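PDB 3HLY: flavodoxin-like domain from Synechococcus elongatus PCC 6301, which probably binds a flavin nucleotide and carries electrons for its parent flavoprotein, as flavodoxins do. Local coordinates for residues Y11-R16 and A126-C131; Q19-G24 and T112-I117; V26-A31 and S134-G139; E47-A52 and N81-G86. One frame throughout, in Å; residues are numbered along the deposited sequence.

Interaction 1 of 4, residues Y11-R16 and A126-C131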
loop_
_atom_site.group_PDB
_atom_site.type_symbol
_atom_site.label_atom_id
_atom_site.label_comp_id
_atom_site.label_asym_id
_atom_site.label_seq_id
_atom_site.Cartn_x
_atom_site.Cartn_y
_atom_site.Cartn_z
ATOM N N TYR A 11 -2.290 11.584 -7.084
ATOM C CA TYR A 11 -3.708 11.249 -6.997
ATOM C C TYR A 11 -4.115 11.499 -5.551
ATOM O O TYR A 11 -3.638 10.825 -4.640
ATOM C CB TYR A 11 -3.965 9.779 -7.340
ATOM C CG TYR A 11 -5.431 9.413 -7.281
ATOM C CD1 TYR A 11 -5.858 8.255 -6.633
ATOM C CD2 TYR A 11 -6.400 10.241 -7.859
ATOM C CE1 TYR A 11 -7.211 7.933 -6.553
ATOM C CE2 TYR A 11 -7.755 9.929 -7.786
ATOM C CZ TYR A 11 -8.154 8.777 -7.128
ATOM O OH TYR A 11 -9.492 8.486 -7.008
ATOM N N GLY A 12 -4.992 12.469 -5.334
ATOM C CA GLY A 12 -5.399 12.774 -3.975
ATOM C C GLY A 12 -4.178 13.109 -3.130
ATOM O O GLY A 12 -3.352 13.939 -3.519
ATOM N N TYR A 13 -4.054 12.461 -1.976
ATOM C CA TYR A 13 -2.918 12.684 -1.089
ATOM C C TYR A 13 -2.016 11.457 -1.035
ATOM O O TYR A 13 -1.301 11.251 -0.055
ATOM C CB TYR A 13 -3.412 13.034 0.312
ATOM C CG TYR A 13 -4.003 14.421 0.404
ATOM C CD1 TYR A 13 -3.245 15.496 0.872
ATOM C CD2 TYR A 13 -5.313 14.666 0.003
ATOM C CE1 TYR A 13 -3.782 16.782 0.937
ATOM C CE2 TYR A 13 -5.858 15.946 0.062
ATOM C CZ TYR A 13 -5.090 16.994 0.530
ATOM O OH TYR A 13 -5.635 18.254 0.588
ATOM N N SER A 14 -2.048 10.650 -2.096
ATOM C CA SER A 14 -1.240 9.436 -2.166
ATOM C C SER A 14 0.249 9.655 -1.891
ATOM O O SER A 14 0.834 8.937 -1.081
ATOM C CB SER A 14 -1.402 8.759 -3.529
ATOM O OG SER A 14 -2.659 8.127 -3.627
ATOM N N ASP A 15 0.868 10.623 -2.568
ATOM C CA ASP A 15 2.293 10.888 -2.347
ATOM C C ASP A 15 2.583 11.077 -0.855
ATOM O O ASP A 15 3.477 10.446 -0.283
ATOM C CB ASP A 15 2.745 12.171 -3.058
ATOM C CG ASP A 15 2.667 12.075 -4.568
ATOM O OD1 ASP A 15 3.353 11.211 -5.162
ATOM O OD2 ASP A 15 1.920 12.881 -5.163
ATOM N N ARG A 16 1.797 11.956 -0.249
ATOM C CA ARG A 16 1.944 12.345 1.143
ATOM C C ARG A 16 1.583 11.291 2.188
ATOM O O ARG A 16 2.254 11.163 3.204
ATOM C CB ARG A 16 1.124 13.609 1.368
ATOM C CG ARG A 16 1.734 14.576 2.326
ATOM C CD ARG A 16 1.262 15.972 1.992
ATOM N NE ARG A 16 1.700 16.410 0.670
ATOM C CZ ARG A 16 1.380 17.584 0.136
ATOM N NH1 ARG A 16 0.613 18.436 0.808
ATOM N NH2 ARG A 16 1.836 17.915 -1.065
ATOM N N ALA A 126 -2.754 14.820 12.234
ATOM C CA ALA A 126 -3.200 13.645 12.970
ATOM C C ALA A 126 -3.157 12.414 12.064
ATOM O O ALA A 126 -2.596 11.381 12.430
ATOM C CB ALA A 126 -4.612 13.867 13.480
ATOM N N ILE A 127 -3.759 12.534 10.885
ATOM C CA ILE A 127 -3.774 11.447 9.923
ATOM C C ILE A 127 -2.355 11.035 9.512
ATOM O O ILE A 127 -2.062 9.842 9.372
ATOM C CB ILE A 127 -4.550 11.842 8.649
ATOM C CG1 ILE A 127 -6.043 11.972 8.962
ATOM C CG2 ILE A 127 -4.326 10.790 7.554
ATOM C CD1 ILE A 127 -6.715 10.662 9.261
ATOM N N TYR A 128 -1.482 12.018 9.310
ATOM C CA TYR A 128 -0.114 11.725 8.906
ATOM C C TYR A 128 0.647 11.036 10.017
ATOM O O TYR A 128 1.540 10.229 9.751
ATOM C CB TYR A 128 0.618 12.995 8.477
ATOM C CG TYR A 128 0.112 13.548 7.173
ATOM C CD1 TYR A 128 0.019 12.736 6.046
ATOM C CD2 TYR A 128 -0.301 14.880 7.067
ATOM C CE1 TYR A 128 -0.476 13.230 4.849
ATOM C CE2 TYR A 128 -0.800 15.384 5.867
ATOM C CZ TYR A 128 -0.886 14.554 4.770
ATOM O OH TYR A 128 -1.395 15.023 3.593
ATOM N N GLN A 129 0.295 11.348 11.263
ATOM C CA GLN A 129 0.950 10.715 12.404
ATOM C C GLN A 129 0.525 9.255 12.448
ATOM O O GLN A 129 1.325 8.384 12.775
ATOM C CB GLN A 129 0.557 11.392 13.720
ATOM C CG GLN A 129 1.224 10.784 14.953
ATOM C CD GLN A 129 2.748 10.874 14.907
ATOM O OE1 GLN A 129 3.320 11.969 14.901
ATOM N NE2 GLN A 129 3.411 9.720 14.869
ATOM N N GLN A 130 -0.739 8.998 12.120
ATOM C CA GLN A 130 -1.271 7.643 12.109
ATOM C C GLN A 130 -0.614 6.809 10.988
ATOM O O GLN A 130 -0.349 5.616 11.162
ATOM C CB GLN A 130 -2.790 7.681 11.940
ATOM C CG GLN A 130 -3.447 6.312 12.005
ATOM C CD GLN A 130 -4.936 6.385 11.771
ATOM O OE1 GLN A 130 -5.486 7.469 11.526
ATOM N NE2 GLN A 130 -5.607 5.234 11.834
ATOM N N CYS A 131 -0.391 7.421 9.833
ATOM C CA CYS A 131 0.318 6.744 8.739
ATOM C C CYS A 131 1.737 6.366 9.206
ATOM O O CYS A 131 2.216 5.247 8.964
ATOM C CB CYS A 131 0.486 7.678 7.549
ATOM S SG CYS A 131 -0.991 7.964 6.602
#
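The phenol oxygen of Tyr128 touches two side chains of the 11-16 segment. Its OH lies 3.2 Å from Arg16 CD and 3.3 Å from Tyr13 CD1, so what meets it here is carbon, and no hydrogen bond spans the two segments. Tyr13 and Tyr128 cross at about a right angle, and the Tyr128 hydroxyl comes obliquely to the Tyr13 ring, at CD1. Arg16 is engaged through its aliphatic part instead: CG sits 3.6 Å from Tyr128 CZ and CB 3.8 Å from Tyr128 CE1, while the chain bends at chi3 (-63°) and the guanidinium plane ends up tilted by 42° to the phenol ring. In Tyr128 the first torsion (chi1 -70°) sets CG opposite the carbonyl carbon, which sends the ring off helix 125-144 and across to the start of helix 14-27. This is the flavodoxin-like fold, in which the first and last helices lie side by side on one face of the parallel sheet. Tyr13 is the N-cap residue, and a type II' turn from Tyr11 to Ser14 leads into helix 14-27; in flavodoxins the equivalent loop receives the flavin phosphate, and it may do so here. An alanine in place of Tyr128 would probably take away the ring the Arg16 methylenes pack on and the oxygen beside Tyr13 CD1, with the arginine chain freer to turn. Deeper between the helices, Cys131 and Ile127 both rest on Leu17, and the Tyr13 ring also touches Gln122.

Interaction 2 of 4, residues Q19-G24 and T112-I117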
loop_
_atom_site.group_PDB
_atom_site.type_symbol
_atom_site.label_atom_id
_atom_site.label_comp_id
_atom_site.label_asym_id
_atom_site.label_seq_id
_atom_site.Cartn_x
_atom_site.Cartn_y
_atom_site.Cartn_z
ATOM N N GLN A 19 4.243 8.556 1.738
ATOM C CA GLN A 19 5.550 8.960 2.261
ATOM C C GLN A 19 5.589 8.873 3.789
ATOM O O GLN A 19 6.602 8.497 4.373
ATOM C CB GLN A 19 5.872 10.397 1.841
ATOM C CG GLN A 19 6.503 10.528 0.477
ATOM C CD GLN A 19 6.561 11.972 0.010
ATOM O OE1 GLN A 19 6.520 12.907 0.819
ATOM N NE2 GLN A 19 6.661 12.162 -1.299
ATOM N N ALA A 20 4.484 9.260 4.425
ATOM C CA ALA A 20 4.353 9.220 5.873
ATOM C C ALA A 20 4.453 7.757 6.347
ATOM O O ALA A 20 5.126 7.466 7.330
ATOM C CB ALA A 20 3.016 9.813 6.283
ATOM N N ILE A 21 3.782 6.845 5.662
ATOM C CA ILE A 21 3.855 5.424 6.036
ATOM C C ILE A 21 5.284 4.953 5.791
ATOM O O ILE A 21 5.850 4.214 6.608
ATOM C CB ILE A 21 2.891 4.563 5.182
ATOM C CG1 ILE A 21 1.441 4.910 5.506
ATOM C CG2 ILE A 21 3.073 3.069 5.477
ATOM C CD1 ILE A 21 0.440 4.429 4.402
ATOM N N GLY A 22 5.861 5.380 4.665
ATOM C CA GLY A 22 7.224 4.993 4.328
ATOM C C GLY A 22 8.226 5.465 5.386
ATOM O O GLY A 22 9.153 4.746 5.746
ATOM N N ARG A 23 8.036 6.680 5.896
ATOM C CA ARG A 23 8.929 7.223 6.930
ATOM C C ARG A 23 8.886 6.344 8.185
ATOM O O ARG A 23 9.914 6.047 8.798
ATOM C CB ARG A 23 8.492 8.651 7.311
ATOM C CG ARG A 23 9.491 9.734 7.018
ATOM C CD ARG A 23 8.877 11.110 7.285
ATOM N NE ARG A 23 7.563 11.216 6.654
ATOM C CZ ARG A 23 6.877 12.343 6.501
ATOM N NH1 ARG A 23 7.375 13.498 6.929
ATOM N NH2 ARG A 23 5.684 12.312 5.927
ATOM N N GLY A 24 7.681 5.954 8.581
ATOM C CA GLY A 24 7.533 5.128 9.759
ATOM C C GLY A 24 8.254 3.812 9.556
ATOM O O GLY A 24 8.939 3.325 10.447
ATOM N N THR A 112 -3.860 -8.372 7.551
ATOM C CA THR A 112 -3.621 -6.923 7.494
ATOM C C THR A 112 -2.272 -6.551 8.089
ATOM O O THR A 112 -1.849 -7.121 9.091
ATOM C CB THR A 112 -4.697 -6.134 8.260
ATOM O OG1 THR A 112 -4.702 -6.554 9.629
ATOM C CG2 THR A 112 -6.065 -6.351 7.647
ATOM N N ALA A 113 -1.580 -5.592 7.486
ATOM C CA ALA A 113 -0.280 -5.201 8.029
ATOM C C ALA A 113 -0.477 -4.230 9.199
ATOM O O ALA A 113 0.386 -4.099 10.064
ATOM C CB ALA A 113 0.578 -4.570 6.940
ATOM N N PHE A 114 -1.630 -3.567 9.202
ATOM C CA PHE A 114 -2.037 -2.610 10.224
ATOM C C PHE A 114 -3.505 -2.278 9.940
ATOM O O PHE A 114 -4.016 -2.615 8.882
ATOM C CB PHE A 114 -1.174 -1.322 10.186
ATOM C CG PHE A 114 -0.950 -0.736 8.795
ATOM C CD1 PHE A 114 0.306 -0.813 8.187
ATOM C CD2 PHE A 114 -1.978 -0.082 8.118
ATOM C CE1 PHE A 114 0.543 -0.239 6.907
ATOM C CE2 PHE A 114 -1.756 0.494 6.844
ATOM C CZ PHE A 114 -0.499 0.416 6.239
ATOM N N PRO A 115 -4.210 -1.629 10.885
ATOM C CA PRO A 115 -5.617 -1.322 10.576
ATOM C C PRO A 115 -5.739 -0.372 9.380
ATOM O O PRO A 115 -5.018 0.626 9.283
ATOM C CB PRO A 115 -6.138 -0.678 11.870
ATOM C CG PRO A 115 -5.313 -1.354 12.942
ATOM C CD PRO A 115 -3.912 -1.405 12.312
ATOM N N PRO A 116 -6.670 -0.661 8.460
ATOM C CA PRO A 116 -6.829 0.215 7.301
ATOM C C PRO A 116 -6.856 1.695 7.709
ATOM O O PRO A 116 -7.517 2.061 8.673
ATOM C CB PRO A 116 -8.154 -0.257 6.707
ATOM C CG PRO A 116 -8.104 -1.753 6.969
ATOM C CD PRO A 116 -7.610 -1.799 8.407
ATOM N N ILE A 117 -6.138 2.545 6.977
ATOM C CA ILE A 117 -6.115 3.964 7.300
ATOM C C ILE A 117 -7.201 4.683 6.503
ATOM O O ILE A 117 -6.999 5.044 5.347
ATOM C CB ILE A 117 -4.751 4.576 6.979
ATOM C CG1 ILE A 117 -3.676 3.902 7.834
ATOM C CG2 ILE A 117 -4.782 6.082 7.230
ATOM C CD1 ILE A 117 -2.247 4.160 7.327
#
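Ile21 on a regular helical turn and Ile117 on an extended, irregular chain have the closest backbones here, yet their CA atoms stand 10.2 Å apart, so side chains alone bridge the gap. This is the interior of a flavodoxin-like alpha/beta sandwich: helix 14-27 covers one face of the parallel sheet, and the 112-117 segment runs on from the last, outermost strand toward helix 125-144. That segment is still tied to the sheet region, since Ile117 forms backbone hydrogen bonds with Leu87 and Asp89. Through Pro115 and Pro116 the chain stays extended, and Phe114 and Ile117 both start out toward the helix.

Ile21 meets these two residues with its two branches. Its chi1 of -67° puts CG1 beside the backbone N and leaves the CG2 methyl opposite it; CG2 comes obliquely to the Phe114 ring, 4.4 Å from CE1. The other branch, CG1 and CD1, is extended (chi2 162°) and runs to Ile117. Ile117 has nearly the same pair of torsions, so its own CG1-CD1 arm reaches out likewise and the two isoleucines meet tip to tip. Every group that touches is apolar and buried, and no hydrogen bond crosses between the segments. Phe88 of strand 84-88 touches both isoleucines from the sheet, while Cys131 and Ser134 of helix 125-144 add to the packing, the first against Ile21 and the second against Ile117. The junction narrows to two methyls, Ile21 CD1 and Ile117 CD1, 4.0 Å apart, with Ile21 CG1 following at 4.2 Å from that same Ile117 CD1.

Interaction 3 of 4, residues V26-A31 and S134-G139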
loop_
_atom_site.group_PDB
_atom_site.type_symbol
_atom_site.label_atom_id
_atom_site.label_comp_id
_atom_site.label_asym_id
_atom_site.label_seq_id
_atom_site.Cartn_x
_atom_site.Cartn_y
_atom_site.Cartn_z
ATOM N N VAL A 26 10.871 2.989 7.378
ATOM C CA VAL A 26 12.336 2.975 7.291
ATOM C C VAL A 26 13.013 3.181 8.638
ATOM O O VAL A 26 14.086 2.654 8.865
ATOM C CB VAL A 26 12.899 4.028 6.270
ATOM C CG1 VAL A 26 12.465 3.670 4.877
ATOM C CG2 VAL A 26 12.446 5.427 6.645
ATOM N N LYS A 27 12.386 3.940 9.536
ATOM C CA LYS A 27 12.958 4.160 10.867
ATOM C C LYS A 27 13.189 2.831 11.589
ATOM O O LYS A 27 14.107 2.710 12.404
ATOM C CB LYS A 27 12.033 5.027 11.734
ATOM C CG LYS A 27 11.938 6.482 11.310
ATOM C CD LYS A 27 11.136 7.282 12.324
ATOM C CE LYS A 27 10.874 8.690 11.826
ATOM N NZ LYS A 27 12.136 9.380 11.443
ATOM N N THR A 28 12.357 1.835 11.298
ATOM C CA THR A 28 12.502 0.545 11.948
ATOM C C THR A 28 13.544 -0.302 11.269
ATOM O O THR A 28 13.821 -1.404 11.733
ATOM C CB THR A 28 11.219 -0.280 11.925
ATOM O OG1 THR A 28 11.038 -0.828 10.612
ATOM C CG2 THR A 28 10.027 0.585 12.309
ATOM N N GLY A 29 14.095 0.186 10.156
ATOM C CA GLY A 29 15.110 -0.585 9.465
ATOM C C GLY A 29 14.612 -1.478 8.351
ATOM O O GLY A 29 15.375 -2.278 7.815
ATOM N N VAL A 30 13.342 -1.364 7.989
ATOM C CA VAL A 30 12.819 -2.175 6.893
ATOM C C VAL A 30 13.152 -1.457 5.581
ATOM O O VAL A 30 13.161 -0.228 5.546
ATOM C CB VAL A 30 11.295 -2.325 6.990
ATOM C CG1 VAL A 30 10.759 -2.991 5.732
ATOM C CG2 VAL A 30 10.941 -3.142 8.228
ATOM N N ALA A 31 13.449 -2.211 4.527
ATOM C CA ALA A 31 13.752 -1.616 3.221
ATOM C C ALA A 31 12.441 -1.376 2.484
ATOM O O ALA A 31 11.708 -2.316 2.199
ATOM C CB ALA A 31 14.634 -2.541 2.389
ATOM N N SER A 134 1.568 3.633 11.683
ATOM C CA SER A 134 1.204 2.374 11.043
ATOM C C SER A 134 2.445 1.754 10.414
ATOM O O SER A 134 2.617 0.529 10.462
ATOM C CB SER A 134 0.144 2.596 9.947
ATOM O OG SER A 134 -1.041 3.139 10.479
ATOM N N GLY A 135 3.293 2.602 9.818
ATOM C CA GLY A 135 4.518 2.124 9.175
ATOM C C GLY A 135 5.481 1.586 10.213
ATOM O O GLY A 135 6.147 0.575 10.005
ATOM N N THR A 136 5.542 2.276 11.345
ATOM C CA THR A 136 6.387 1.876 12.439
ATOM C C THR A 136 5.950 0.524 12.970
ATOM O O THR A 136 6.776 -0.358 13.212
ATOM C CB THR A 136 6.317 2.907 13.579
ATOM O OG1 THR A 136 6.757 4.178 13.096
ATOM C CG2 THR A 136 7.196 2.484 14.740
ATOM N N ASP A 137 4.642 0.352 13.124
ATOM C CA ASP A 137 4.104 -0.888 13.675
ATOM C C ASP A 137 4.348 -2.074 12.757
ATOM O O ASP A 137 4.737 -3.152 13.192
ATOM C CB ASP A 137 2.611 -0.716 13.953
ATOM C CG ASP A 137 2.334 0.364 14.997
ATOM O OD1 ASP A 137 3.265 1.134 15.351
ATOM O OD2 ASP A 137 1.179 0.455 15.463
ATOM N N LEU A 138 4.115 -1.866 11.476
ATOM C CA LEU A 138 4.349 -2.908 10.499
ATOM C C LEU A 138 5.829 -3.263 10.541
ATOM O O LEU A 138 6.190 -4.429 10.522
ATOM C CB LEU A 138 3.969 -2.399 9.104
ATOM C CG LEU A 138 4.396 -3.251 7.913
ATOM C CD1 LEU A 138 3.983 -4.714 8.135
ATOM C CD2 LEU A 138 3.760 -2.686 6.639
ATOM N N GLY A 139 6.673 -2.242 10.610
ATOM C CA GLY A 139 8.112 -2.447 10.643
ATOM C C GLY A 139 8.574 -3.269 11.830
ATOM O O GLY A 139 9.341 -4.230 11.690
#
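Thr28 and Gly139 bring the two backbones close, their CA atoms only 5.5 Å apart. The contacts between the segments are all van der Waals. On the polar side of Thr28, OG1 sits 3.3 Å from Gly139 CA, pressed to the bare backbone of helix 125-144; its hydrogen bond is made within its own turn, to Leu25 O. On the methyl side, CG2 leans on the last helix at Thr136, 3.5 Å from the carbonyl O and 4.2 Å from Thr136 CG2. A chi1 of 76° produces this split by placing OG1 between the backbone N and the carbonyl carbon and turning the methyl beside the N. Val30 adds a purely apolar touch, its CG2 3.8 Å from Gly139 CA.

Backbone conformation accounts for the rest. Helix 14-27 finishes in a Schellman motif at Gly29, whose positive phi turns the chain toward strand 32-36, with Gly29 N bonded to Val26 O at 2.8 Å. Across the gap, a CB on Gly139 would come within 2.2 Å of Thr28 OG1, so the lack of a side chain is what lets the end of the first helix of this flavodoxin-like fold lie against the last. Thr143 OG1, further along helix 125-144, bonds Gly139 O, with Thr28 O as a weak alternative acceptor. An alanine at Thr28 would probably leave Leu25 O without its hydroxyl partner and open a gap beside Thr136 and Gly139. With both threonine hydroxyls bonded back along their own chain, that of Thr136 to Glu132 O, the fit between the segments depends on shape rather than on polar bonding.

Interaction 4 of 4, residues E47-A52 and N81-G86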
loop_
_atom_site.group_PDB
_atom_site.type_symbol
_atom_site.label_atom_id
_atom_site.label_comp_id
_atom_site.label_asym_id
_atom_site.label_seq_id
_atom_site.Cartn_x
_atom_site.Cartn_y
_atom_site.Cartn_z
ATOM N N GLU A 47 8.272 -9.178 -9.577
ATOM C CA GLU A 47 9.326 -9.666 -8.696
ATOM C C GLU A 47 9.292 -8.882 -7.385
ATOM O O GLU A 47 9.464 -9.450 -6.304
ATOM C CB GLU A 47 10.692 -9.547 -9.388
ATOM C CG GLU A 47 10.861 -10.527 -10.557
ATOM C CD GLU A 47 12.211 -10.409 -11.264
ATOM O OE1 GLU A 47 12.500 -9.331 -11.830
ATOM O OE2 GLU A 47 12.983 -11.397 -11.255
ATOM N N ALA A 48 9.046 -7.581 -7.493
ATOM C CA ALA A 48 8.963 -6.724 -6.323
ATOM C C ALA A 48 7.873 -7.214 -5.369
ATOM O O ALA A 48 8.070 -7.259 -4.165
ATOM C CB ALA A 48 8.675 -5.289 -6.747
ATOM N N VAL A 49 6.721 -7.588 -5.909
ATOM C CA VAL A 49 5.623 -8.055 -5.070
ATOM C C VAL A 49 5.864 -9.431 -4.447
ATOM O O VAL A 49 5.703 -9.595 -3.243
ATOM C CB VAL A 49 4.293 -8.074 -5.859
ATOM C CG1 VAL A 49 3.142 -8.510 -4.960
ATOM C CG2 VAL A 49 4.016 -6.709 -6.424
ATOM N N SER A 50 6.280 -10.412 -5.244
ATOM C CA SER A 50 6.485 -11.765 -4.715
ATOM C C SER A 50 7.494 -11.881 -3.576
ATOM O O SER A 50 7.344 -12.730 -2.689
ATOM C CB SER A 50 6.883 -12.732 -5.839
ATOM O OG SER A 50 6.676 -14.083 -5.433
ATOM N N SER A 51 8.520 -11.033 -3.596
ATOM C CA SER A 51 9.537 -11.067 -2.552
ATOM C C SER A 51 9.205 -10.128 -1.399
ATOM O O SER A 51 9.867 -10.150 -0.377
ATOM C CB SER A 51 10.898 -10.692 -3.134
ATOM O OG SER A 51 10.857 -9.381 -3.650
ATOM N N ALA A 52 8.179 -9.303 -1.571
ATOM C CA ALA A 52 7.778 -8.366 -0.534
ATOM C C ALA A 52 7.260 -9.099 0.690
ATOM O O ALA A 52 6.509 -10.053 0.571
ATOM C CB ALA A 52 6.694 -7.434 -1.067
ATOM N N ASN A 81 -0.413 -15.725 0.170
ATOM C CA ASN A 81 -0.721 -15.956 1.582
ATOM C C ASN A 81 0.305 -15.780 2.687
ATOM O O ASN A 81 -0.054 -15.900 3.852
ATOM C CB ASN A 81 -1.343 -17.346 1.757
ATOM C CG ASN A 81 -0.409 -18.471 1.323
ATOM O OD1 ASN A 81 0.748 -18.545 1.746
ATOM N ND2 ASN A 81 -0.918 -19.360 0.482
ATOM N N LYS A 82 1.560 -15.502 2.372
ATOM C CA LYS A 82 2.549 -15.350 3.436
ATOM C C LYS A 82 2.859 -13.886 3.772
ATOM O O LYS A 82 3.763 -13.600 4.564
ATOM C CB LYS A 82 3.826 -16.062 3.037
ATOM N N GLN A 83 2.100 -12.964 3.191
ATOM C CA GLN A 83 2.367 -11.547 3.406
ATOM C C GLN A 83 1.232 -10.703 3.986
ATOM O O GLN A 83 0.077 -11.144 4.059
ATOM C CB GLN A 83 2.875 -10.943 2.092
ATOM C CG GLN A 83 1.964 -11.161 0.887
ATOM C CD GLN A 83 2.716 -11.056 -0.444
ATOM O OE1 GLN A 83 2.110 -11.043 -1.516
ATOM N NE2 GLN A 83 4.044 -10.984 -0.371
ATOM N N ALA A 84 1.584 -9.495 4.424
ATOM C CA ALA A 84 0.614 -8.562 5.007
ATOM C C ALA A 84 0.218 -7.478 4.004
ATOM O O ALA A 84 1.000 -7.103 3.134
ATOM C CB ALA A 84 1.203 -7.917 6.249
ATOM N N ILE A 85 -1.003 -6.971 4.148
ATOM C CA ILE A 85 -1.517 -5.931 3.285
ATOM C C ILE A 85 -1.892 -4.714 4.128
ATOM O O ILE A 85 -2.651 -4.826 5.094
ATOM C CB ILE A 85 -2.774 -6.408 2.510
ATOM C CG1 ILE A 85 -3.343 -5.253 1.682
ATOM C CG2 ILE A 85 -3.829 -6.945 3.467
ATOM C CD1 ILE A 85 -2.427 -4.809 0.573
ATOM N N GLY A 86 -1.306 -3.575 3.788
ATOM C CA GLY A 86 -1.618 -2.338 4.484
ATOM C C GLY A 86 -2.372 -1.490 3.485
ATOM O O GLY A 86 -1.865 -1.211 2.403
#
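Gln83 reaches from the approach to strand 84-88 to the end of helix 42-51, its amide nitrogen NE2 2.8 Å from Ala52 O. Its first torsion (chi1 55°) lodges CG between the backbone N and the carbonyl carbon; beyond CG the chain is extended (chi2 -157°), which carries the amide out to the last helical turn. There NE2 also comes within 3.6 Å of Val49 O, while the other end of the amide, OE1, accepts a hydrogen bond from His80 N. With that bond on its oxygen, the buried amide is likely to be fixed in its rotation. In the flavodoxin-like fold helix 42-51 packs against the parallel sheet and Ala52 leads from it into strand 54-58, which pairs in parallel with strand 84-88 through backbone bonds from Ile55 to Ala84 and Gly86. Val49, with CG1 opposite its backbone N (chi1 -178°), turns that methyl to 4.4 Å from Gln83 OE1 and also packs on Ile55. Within the last helical turn, Ser51 OG and Ser51 N reach Glu47 O from opposite faces of its carbonyl plane, the hydroxyl at 3.0 Å.

How the interactions relate
Interactions 1, 2 and 3 follow helix 14-27 from its start to its end. The centres of 1 and 2, like those of 2 and 3, are 9 Å apart, and those of 1 and 3 are 16 Å apart. Cys131 CB meets Ala20 CB at 3.5 Å between the first two, and Ile117 CD1 lies 3.5 Å from Ser134 OG between the second and third. Interaction 4, about 22 Å from interaction 1 between centres, joins this row through the sheet: Ala113 N probably bonds Ile85 O (2.7 Å), and Phe114 CZ packs on Gly86 CA. Of the four, interaction 1 includes the loop that would probably face a flavin phosphate, by analogy with flavodoxins.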